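Local coordinates for protein collagen adhesin (Staphylococcus aureus, PDB 2F68) that probably attaches Staphylococcus aureus to host collagen as a surface adhesin, its domains thought to close round the collagen in a "hug", at residues V17-V22 and K36-D41; S68-L73 and V80-I85; V271-A276 and S290-V295. One frame throughout, in Å; residues are numbered along the deposited sequence.

Contact 1: residues V17-V22 and K36-D41; sequences VTDLTV and KMTFDD
T18 sets its methyl, CG2, against the carboxylate of D40, 3.4 Å from OD1 and equally near OD2, while the ring of F39 turns away from the partner strand to meet the ring of F94, the two planes about 80° apart. These flat groups lie at one end of an antiparallel beta hairpin in the Ig-like domain, where a beta bulge interrupts the register. V17 faces F39, yet the next pair is D19 with T38, which leaves T18 as the extra residue. The bulge costs little in backbone bonding: T18 N still donates to T38 O at 3.0 Å, and T38 N to D19 O at 2.9 Å. It also gives T18 a side-chain role. With OG1 lodged between its own backbone N and carbonyl carbon (chi1 46°), T18 reaches T38 OG1 at 3.1 Å, a hydrogen bond in which either hydroxyl could donate.

The two faces differ in character. V17, L20, M37 and F39 turn toward the domain interior, where I52 of strand 50-54 covers V17, M37 and F39. The bent chain of M37 crosses V17 at about a right angle, SD resting 3.8 Å from V17 CG2, and L20 CD1 touches M37 CB. On the face of D19, T21, K36 and T38 the side chains are polar; K36 runs extended beside T21 and makes a cation-pi contact with F107. A water there donates to D19 OD2 at 3.0 Å and lies 2.7 Å from T21 OG1.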
loop_
_atom_site.group_PDB
_atom_site.type_symbol
_atom_site.label_atom_id
_atom_site.label_comp_id
_atom_site.label_asym_id
_atom_site.label_seq_id
_atom_site.Cartn_x
_atom_site.Cartn_y
_atom_site.Cartn_z
ATOM N N VAL A 17 -14.214 -15.896 19.221
ATOM C CA VAL A 17 -12.783 -15.699 18.944
ATOM C C VAL A 17 -11.922 -16.435 19.971
ATOM O O VAL A 17 -12.128 -16.302 21.179
ATOM C CB VAL A 17 -12.397 -14.195 18.889
ATOM C CG1 VAL A 17 -10.889 -14.016 18.712
ATOM C CG2 VAL A 17 -13.135 -13.496 17.762
ATOM N N THR A 18 -10.960 -17.210 19.473
ATOM C CA THR A 18 -10.112 -18.048 20.321
ATOM C C THR A 18 -8.660 -17.578 20.404
ATOM O O THR A 18 -8.013 -17.743 21.440
ATOM C CB THR A 18 -10.142 -19.524 19.870
ATOM O OG1 THR A 18 -9.994 -19.601 18.446
ATOM C CG2 THR A 18 -11.452 -20.177 20.278
ATOM N N ASP A 19 -8.152 -17.001 19.314
ATOM C CA ASP A 19 -6.773 -16.512 19.268
ATOM C C ASP A 19 -6.602 -15.346 18.297
ATOM O O ASP A 19 -7.183 -15.337 17.208
ATOM C CB ASP A 19 -5.806 -17.650 18.908
ATOM C CG ASP A 19 -4.346 -17.225 18.960
ATOM O OD1 ASP A 19 -3.921 -16.650 19.986
ATOM O OD2 ASP A 19 -3.621 -17.476 17.976
ATOM N N LEU A 20 -5.800 -14.368 18.710
ATOM C CA LEU A 20 -5.456 -13.223 17.874
ATOM C C LEU A 20 -3.958 -12.940 17.969
ATOM O O LEU A 20 -3.452 -12.563 19.030
ATOM C CB LEU A 20 -6.272 -11.991 18.284
ATOM C CG LEU A 20 -6.142 -10.709 17.453
ATOM C CD1 LEU A 20 -6.874 -10.821 16.121
ATOM C CD2 LEU A 20 -6.664 -9.524 18.242
ATOM N N THR A 21 -3.254 -13.137 16.856
ATOM C CA THR A 21 -1.801 -12.956 16.804
ATOM C C THR A 21 -1.376 -12.045 15.657
ATOM O O THR A 21 -1.931 -12.116 14.558
ATOM C CB THR A 21 -1.057 -14.305 16.660
ATOM O OG1 THR A 21 -1.634 -15.066 15.590
ATOM C CG2 THR A 21 -1.130 -15.111 17.954
ATOM N N VAL A 22 -0.393 -11.189 15.926
ATOM C CA VAL A 22 0.193 -10.328 14.899
ATOM C C VAL A 22 1.697 -10.576 14.797
ATOM O O VAL A 22 2.436 -10.394 15.769
ATOM C CB VAL A 22 -0.086 -8.821 15.152
ATOM C CG1 VAL A 22 0.375 -7.988 13.965
ATOM C CG2 VAL A 22 -1.561 -8.575 15.407
ATOM N N LYS A 36 -3.618 -12.346 12.372
ATOM C CA LYS A 36 -4.376 -13.590 12.253
ATOM C C LYS A 36 -5.400 -13.728 13.378
ATOM O O LYS A 36 -5.061 -13.614 14.558
ATOM C CB LYS A 36 -3.434 -14.798 12.226
ATOM C CG LYS A 36 -4.086 -16.091 11.753
ATOM C CD LYS A 36 -3.086 -17.235 11.712
ATOM C CE LYS A 36 -3.737 -18.518 11.223
ATOM N NZ LYS A 36 -2.770 -19.648 11.171
ATOM N N MET A 37 -6.652 -13.974 12.995
ATOM C CA MET A 37 -7.752 -14.143 13.940
ATOM C C MET A 37 -8.404 -15.508 13.729
ATOM O O MET A 37 -8.848 -15.819 12.624
ATOM C CB MET A 37 -8.779 -13.018 13.760
ATOM C CG MET A 37 -9.900 -12.970 14.804
ATOM S SD MET A 37 -11.203 -14.208 14.590
ATOM C CE MET A 37 -11.736 -13.893 12.906
ATOM N N THR A 38 -8.465 -16.311 14.790
ATOM C CA THR A 38 -9.080 -17.639 14.723
ATOM C C THR A 38 -10.364 -17.713 15.550
ATOM O O THR A 38 -10.515 -16.995 16.543
ATOM C CB THR A 38 -8.111 -18.756 15.179
ATOM O OG1 THR A 38 -7.735 -18.540 16.544
ATOM C CG2 THR A 38 -6.861 -18.787 14.306
ATOM N N PHE A 39 -11.280 -18.588 15.137
ATOM C CA PHE A 39 -12.574 -18.744 15.804
ATOM C C PHE A 39 -13.110 -20.176 15.735
ATOM O O PHE A 39 -12.768 -20.931 14.823
ATOM C CB PHE A 39 -13.606 -17.766 15.216
ATOM C CG PHE A 39 -13.907 -17.994 13.754
ATOM C CD1 PHE A 39 -14.920 -18.867 13.363
ATOM C CD2 PHE A 39 -13.185 -17.325 12.769
ATOM C CE1 PHE A 39 -15.200 -19.080 12.016
ATOM C CE2 PHE A 39 -13.459 -17.529 11.418
ATOM C CZ PHE A 39 -14.470 -18.408 11.041
ATOM N N ASP A 40 -13.944 -20.533 16.710
ATOM C CA ASP A 40 -14.708 -21.787 16.685
ATOM C C ASP A 40 -16.077 -21.621 17.352
ATOM O O ASP A 40 -16.333 -20.605 18.005
ATOM C CB ASP A 40 -13.915 -22.952 17.305
ATOM C CG ASP A 40 -13.481 -22.690 18.745
ATOM O OD1 ASP A 40 -12.398 -23.183 19.124
ATOM O OD2 ASP A 40 -14.206 -22.009 19.500
ATOM N N ASP A 41 -16.951 -22.613 17.184
ATOM C CA ASP A 41 -18.297 -22.558 17.763
ATOM C C ASP A 41 -18.427 -23.338 19.080
ATOM O O ASP A 41 -19.491 -23.887 19.390
ATOM C CB ASP A 41 -19.361 -22.992 16.734
ATOM C CG ASP A 41 -19.233 -24.454 16.310
ATOM O OD1 ASP A 41 -19.986 -24.866 15.403
ATOM O OD2 ASP A 41 -18.400 -25.195 16.871
HETATM O O HOH W 1 -3.921 -16.521 15.153
#

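Contact 2: residues S68-L73 and V80-I85; sequences SKTVPL and VGQAVI
L73 O is gripped by two consecutive amides of the opposing strand, V80 N at 2.7 Å and G81 N at 3.2 Å. The first comes in nearly in line with the carbonyl, the second well off that line (C=O...N angle 132°), and L73 O is shared by the two residues that face it. L73 N returns a bond to G81 O from above the plane of that carbonyl. Beyond the doubled position the pairing is regular: V71 and A83 exchange two bonds, as do K69 and I85, although K69 N to I85 O is long at 3.3 Å.

Side chains follow the same order. L73 CB packs against the backbone of G81, where glycine leaves room for it, and CD2 swings along the strand to within 4.0 Å of A83 CB. I85 CD1 lies over K69 O at 3.4 Å. On the other face T70 CG2, the branch anti to the backbone N, meets Q82 NE2 at 3.5 Å. K69, V71 and L73 also touch the C-terminal strand 300-307, while S68 OG bonds to P161 O. Two residues opposed to one, close to the turn of an antiparallel hairpin, make this a classic beta bulge.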
loop_
_atom_site.group_PDB
_atom_site.type_symbol
_atom_site.label_atom_id
_atom_site.label_comp_id
_atom_site.label_asym_id
_atom_site.label_seq_id
_atom_site.Cartn_x
_atom_site.Cartn_y
_atom_site.Cartn_z
ATOM N N SER A 68 -7.149 -2.927 2.061
ATOM C CA SER A 68 -8.489 -3.281 1.585
ATOM C C SER A 68 -8.529 -4.596 0.806
ATOM O O SER A 68 -8.036 -4.677 -0.321
ATOM C CB SER A 68 -9.080 -2.143 0.747
ATOM O OG SER A 68 -9.212 -0.959 1.514
ATOM N N LYS A 69 -9.116 -5.620 1.422
ATOM C CA LYS A 69 -9.249 -6.941 0.805
ATOM C C LYS A 69 -10.585 -7.599 1.144
ATOM O O LYS A 69 -11.139 -7.384 2.224
ATOM C CB LYS A 69 -8.094 -7.858 1.227
ATOM C CG LYS A 69 -6.786 -7.643 0.468
ATOM C CD LYS A 69 -6.825 -8.267 -0.923
ATOM C CE LYS A 69 -5.519 -8.038 -1.668
ATOM N NZ LYS A 69 -5.544 -8.641 -3.029
ATOM N N THR A 70 -11.092 -8.400 0.208
ATOM C CA THR A 70 -12.323 -9.161 0.406
ATOM C C THR A 70 -12.080 -10.639 0.090
ATOM O O THR A 70 -11.945 -11.022 -1.075
ATOM C CB THR A 70 -13.487 -8.604 -0.450
ATOM O OG1 THR A 70 -13.573 -7.183 -0.284
ATOM C CG2 THR A 70 -14.814 -9.237 -0.043
ATOM N N VAL A 71 -12.015 -11.457 1.140
ATOM C CA VAL A 71 -11.721 -12.885 1.005
ATOM C C VAL A 71 -12.913 -13.733 1.466
ATOM O O VAL A 71 -13.358 -13.603 2.607
ATOM C CB VAL A 71 -10.442 -13.288 1.792
ATOM C CG1 VAL A 71 -10.065 -14.741 1.513
ATOM C CG2 VAL A 71 -9.278 -12.370 1.442
ATOM N N PRO A 72 -13.435 -14.599 0.576
ATOM C CA PRO A 72 -14.578 -15.446 0.923
ATOM C C PRO A 72 -14.213 -16.628 1.825
ATOM O O PRO A 72 -13.100 -17.155 1.745
ATOM C CB PRO A 72 -15.064 -15.949 -0.438
ATOM C CG PRO A 72 -13.850 -15.948 -1.294
ATOM C CD PRO A 72 -12.988 -14.814 -0.814
ATOM N N LEU A 73 -15.156 -17.023 2.678
ATOM C CA LEU A 73 -15.013 -18.199 3.532
ATOM C C LEU A 73 -15.793 -19.351 2.906
ATOM O O LEU A 73 -17.021 -19.301 2.818
ATOM C CB LEU A 73 -15.531 -17.907 4.949
ATOM C CG LEU A 73 -14.717 -17.122 5.995
ATOM C CD1 LEU A 73 -13.476 -17.896 6.436
ATOM C CD2 LEU A 73 -14.344 -15.716 5.540
ATOM N N VAL A 80 -19.732 -19.654 2.748
ATOM C CA VAL A 80 -20.505 -19.591 3.993
ATOM C C VAL A 80 -20.277 -18.288 4.767
ATOM O O VAL A 80 -21.056 -17.945 5.660
ATOM C CB VAL A 80 -20.232 -20.815 4.915
ATOM C CG1 VAL A 80 -20.716 -22.103 4.259
ATOM C CG2 VAL A 80 -18.752 -20.918 5.281
ATOM N N GLY A 81 -19.212 -17.572 4.413
ATOM C CA GLY A 81 -18.873 -16.304 5.057
ATOM C C GLY A 81 -18.025 -15.400 4.181
ATOM O O GLY A 81 -17.685 -15.755 3.050
ATOM N N GLN A 82 -17.684 -14.225 4.710
ATOM C CA GLN A 82 -16.883 -13.245 3.978
ATOM C C GLN A 82 -15.994 -12.427 4.914
ATOM O O GLN A 82 -16.440 -11.968 5.968
ATOM C CB GLN A 82 -17.787 -12.317 3.159
ATOM C CG GLN A 82 -17.073 -11.562 2.043
ATOM C CD GLN A 82 -17.997 -10.636 1.270
ATOM O OE1 GLN A 82 -18.703 -9.811 1.853
ATOM N NE2 GLN A 82 -17.988 -10.763 -0.051
ATOM N N ALA A 83 -14.735 -12.254 4.514
ATOM C CA ALA A 83 -13.774 -11.451 5.263
ATOM C C ALA A 83 -13.541 -10.110 4.571
ATOM O O ALA A 83 -12.908 -10.048 3.516
ATOM C CB ALA A 83 -12.459 -12.206 5.427
ATOM N N VAL A 84 -14.063 -9.043 5.171
ATOM C CA VAL A 84 -13.917 -7.697 4.621
ATOM C C VAL A 84 -12.953 -6.875 5.476
ATOM O O VAL A 84 -13.240 -6.569 6.637
ATOM C CB VAL A 84 -15.285 -6.971 4.488
ATOM C CG1 VAL A 84 -15.104 -5.570 3.912
ATOM C CG2 VAL A 84 -16.241 -7.779 3.618
ATOM N N ILE A 85 -11.806 -6.535 4.892
ATOM C CA ILE A 85 -10.784 -5.746 5.578
ATOM C C ILE A 85 -10.782 -4.314 5.043
ATOM O O ILE A 85 -10.702 -4.092 3.834
ATOM C CB ILE A 85 -9.364 -6.380 5.452
ATOM C CG1 ILE A 85 -9.354 -7.832 5.946
ATOM C CG2 ILE A 85 -8.331 -5.570 6.229
ATOM C CD1 ILE A 85 -9.517 -8.873 4.850
#

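Contact 3: residues V271-A276 and S290-V295; sequences VNNSQA and SFNHTV
V271 lies alongside T294, both side chains pointing the same way and V271 CG2 touching T294 CG2 at 3.8 Å. This pair belongs to an antiparallel strand pairing in the collagen-binding domain, regular at this end and less so toward the other.

N272 next forms a hydrogen-bonded pair with H293: N272 N donates to H293 O at 3.0 Å, and H293 N to N272 O at 3.1 Å, both nearly straight. The N272 side chain leaves the partner strand for the interior, where OD1 bonds to Y258 OH and ND2 to D188 OD1; these bonds account for the polar ends of a buried amide.

N273 brings OD1 back across the gap to within 3.4 Å of N292 CB. At S274 the pattern changes. Its carbonyl accepts from F291 N at 2.9 Å, but the reciprocal bond to F291 O is made by the hydroxyl rather than the main-chain amide. OG sits between the backbone N and the carbonyl carbon (chi1 64°) and donates to F291 O at 2.7 Å, tilted 29° from the carbonyl plane. S274 OG is also hydrogen-bonded to Y153 OH, whose ring meets that of F291 edge-to-face, so serine and phenylalanine share one neighbour.

Q275 faces S290 across the sheet, linked through a water that is hydrogen-bonded to S290 OG and held only weakly by Q275 NE2. A276 finishes the segment: its methyl approaches the F291 ring obliquely, CB lying 3.8 Å from CE1.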
loop_
_atom_site.group_PDB
_atom_site.type_symbol
_atom_site.label_atom_id
_atom_site.label_comp_id
_atom_site.label_asym_id
_atom_site.label_seq_id
_atom_site.Cartn_x
_atom_site.Cartn_y
_atom_site.Cartn_z
ATOM N N VAL A 271 7.139 -4.605 -10.306
ATOM C CA VAL A 271 8.452 -3.996 -10.515
ATOM C C VAL A 271 8.375 -2.797 -11.460
ATOM O O VAL A 271 7.621 -2.803 -12.434
ATOM C CB VAL A 271 9.478 -5.027 -11.070
ATOM C CG1 VAL A 271 10.905 -4.507 -10.929
ATOM C CG2 VAL A 271 9.341 -6.371 -10.361
ATOM N N ASN A 272 9.161 -1.769 -11.148
ATOM C CA ASN A 272 9.341 -0.618 -12.022
ATOM C C ASN A 272 10.830 -0.314 -12.162
ATOM O O ASN A 272 11.553 -0.247 -11.164
ATOM C CB ASN A 272 8.572 0.594 -11.481
ATOM C CG ASN A 272 8.620 1.798 -12.414
ATOM O OD1 ASN A 272 8.640 2.940 -11.959
ATOM N ND2 ASN A 272 8.629 1.548 -13.719
ATOM N N ASN A 273 11.284 -0.153 -13.402
ATOM C CA ASN A 273 12.700 0.067 -13.693
ATOM C C ASN A 273 12.960 1.425 -14.339
ATOM O O ASN A 273 12.140 1.913 -15.115
ATOM C CB ASN A 273 13.244 -1.052 -14.588
ATOM C CG ASN A 273 13.143 -2.428 -13.942
ATOM O OD1 ASN A 273 13.247 -2.569 -12.722
ATOM N ND2 ASN A 273 12.947 -3.451 -14.766
ATOM N N SER A 274 14.102 2.027 -14.011
ATOM C CA SER A 274 14.481 3.330 -14.563
ATOM C C SER A 274 15.994 3.517 -14.672
ATOM O O SER A 274 16.754 3.035 -13.828
ATOM C CB SER A 274 13.867 4.467 -13.741
ATOM O OG SER A 274 14.368 4.474 -12.416
ATOM N N GLN A 275 16.413 4.225 -15.719
ATOM C CA GLN A 275 17.820 4.563 -15.939
ATOM C C GLN A 275 17.990 6.081 -15.952
ATOM O O GLN A 275 17.130 6.800 -16.465
ATOM C CB GLN A 275 18.331 3.962 -17.252
ATOM C CG GLN A 275 18.317 2.433 -17.312
ATOM C CD GLN A 275 16.966 1.861 -17.719
ATOM O OE1 GLN A 275 16.321 2.353 -18.646
ATOM N NE2 GLN A 275 16.538 0.812 -17.027
ATOM N N ALA A 276 19.099 6.561 -15.395
ATOM C CA ALA A 276 19.313 7.998 -15.220
ATOM C C ALA A 276 20.593 8.519 -15.873
ATOM O O ALA A 276 21.656 7.903 -15.764
ATOM C CB ALA A 276 19.288 8.358 -13.740
ATOM N N SER A 290 21.156 2.274 -13.006
ATOM C CA SER A 290 19.853 1.701 -12.681
ATOM C C SER A 290 19.346 2.145 -11.314
ATOM O O SER A 290 20.081 2.117 -10.324
ATOM C CB SER A 290 19.910 0.173 -12.745
ATOM O OG SER A 290 20.203 -0.271 -14.056
ATOM N N PHE A 291 18.082 2.562 -11.278
ATOM C CA PHE A 291 17.405 2.923 -10.036
ATOM C C PHE A 291 16.023 2.270 -10.010
ATOM O O PHE A 291 15.023 2.889 -10.376
ATOM C CB PHE A 291 17.299 4.446 -9.892
ATOM C CG PHE A 291 18.628 5.139 -9.763
ATOM C CD1 PHE A 291 19.251 5.690 -10.880
ATOM C CD2 PHE A 291 19.257 5.244 -8.526
ATOM C CE1 PHE A 291 20.482 6.333 -10.767
ATOM C CE2 PHE A 291 20.489 5.884 -8.403
ATOM C CZ PHE A 291 21.101 6.430 -9.525
ATOM N N ASN A 292 15.987 1.012 -9.577
ATOM C CA ASN A 292 14.774 0.197 -9.635
ATOM C C ASN A 292 14.081 0.061 -8.281
ATOM O O ASN A 292 14.716 0.201 -7.232
ATOM C CB ASN A 292 15.091 -1.197 -10.197
ATOM C CG ASN A 292 16.036 -1.158 -11.394
ATOM O OD1 ASN A 292 16.989 -1.934 -11.465
ATOM N ND2 ASN A 292 15.777 -0.256 -12.336
ATOM N N HIS A 293 12.778 -0.214 -8.313
ATOM C CA HIS A 293 11.997 -0.438 -7.097
ATOM C C HIS A 293 10.933 -1.513 -7.298
ATOM O O HIS A 293 10.331 -1.614 -8.371
ATOM C CB HIS A 293 11.351 0.862 -6.616
ATOM C CG HIS A 293 10.894 0.817 -5.191
ATOM N ND1 HIS A 293 9.597 0.515 -4.835
ATOM C CD2 HIS A 293 11.565 1.025 -4.034
ATOM C CE1 HIS A 293 9.488 0.544 -3.518
ATOM N NE2 HIS A 293 10.667 0.852 -3.009
ATOM N N THR A 294 10.707 -2.308 -6.254
ATOM C CA THR A 294 9.739 -3.402 -6.293
ATOM C C THR A 294 8.735 -3.277 -5.147
ATOM O O THR A 294 9.120 -3.137 -3.983
ATOM C CB THR A 294 10.444 -4.779 -6.228
ATOM O OG1 THR A 294 11.534 -4.808 -7.158
ATOM C CG2 THR A 294 9.473 -5.905 -6.559
ATOM N N VAL A 295 7.449 -3.323 -5.490
ATOM C CA VAL A 295 6.371 -3.250 -4.504
ATOM C C VAL A 295 5.681 -4.609 -4.381
ATOM O O VAL A 295 5.193 -5.162 -5.370
ATOM C CB VAL A 295 5.336 -2.146 -4.855
ATOM C CG1 VAL A 295 4.210 -2.104 -3.825
ATOM C CG2 VAL A 295 6.014 -0.789 -4.947
HETATM O O HOH W 2 17.260 -1.327 -14.501
#

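Overall arrangement
From the N terminus, contact 1 closes the hairpin of strands 17-27 and 31-40, and contact 2 then closes that of 62-75 and 78-86. Contact 3 closes the later loop between strands 269-278 and 289-296. The three follow in series, with no nesting or crossing. Contacts 1 and 2, centres about 15 Å apart, share a sheet: strand 104-116 pairs with both 31-40 and 62-75. Contact 3 belongs to the collagen-binding domain, its centre about 33 Å from that of contact 2. The chain nevertheless returns: beyond contact 3, strand 300-307 pairs with 104-116, probably the latch that joins the two domains in the collagen hug.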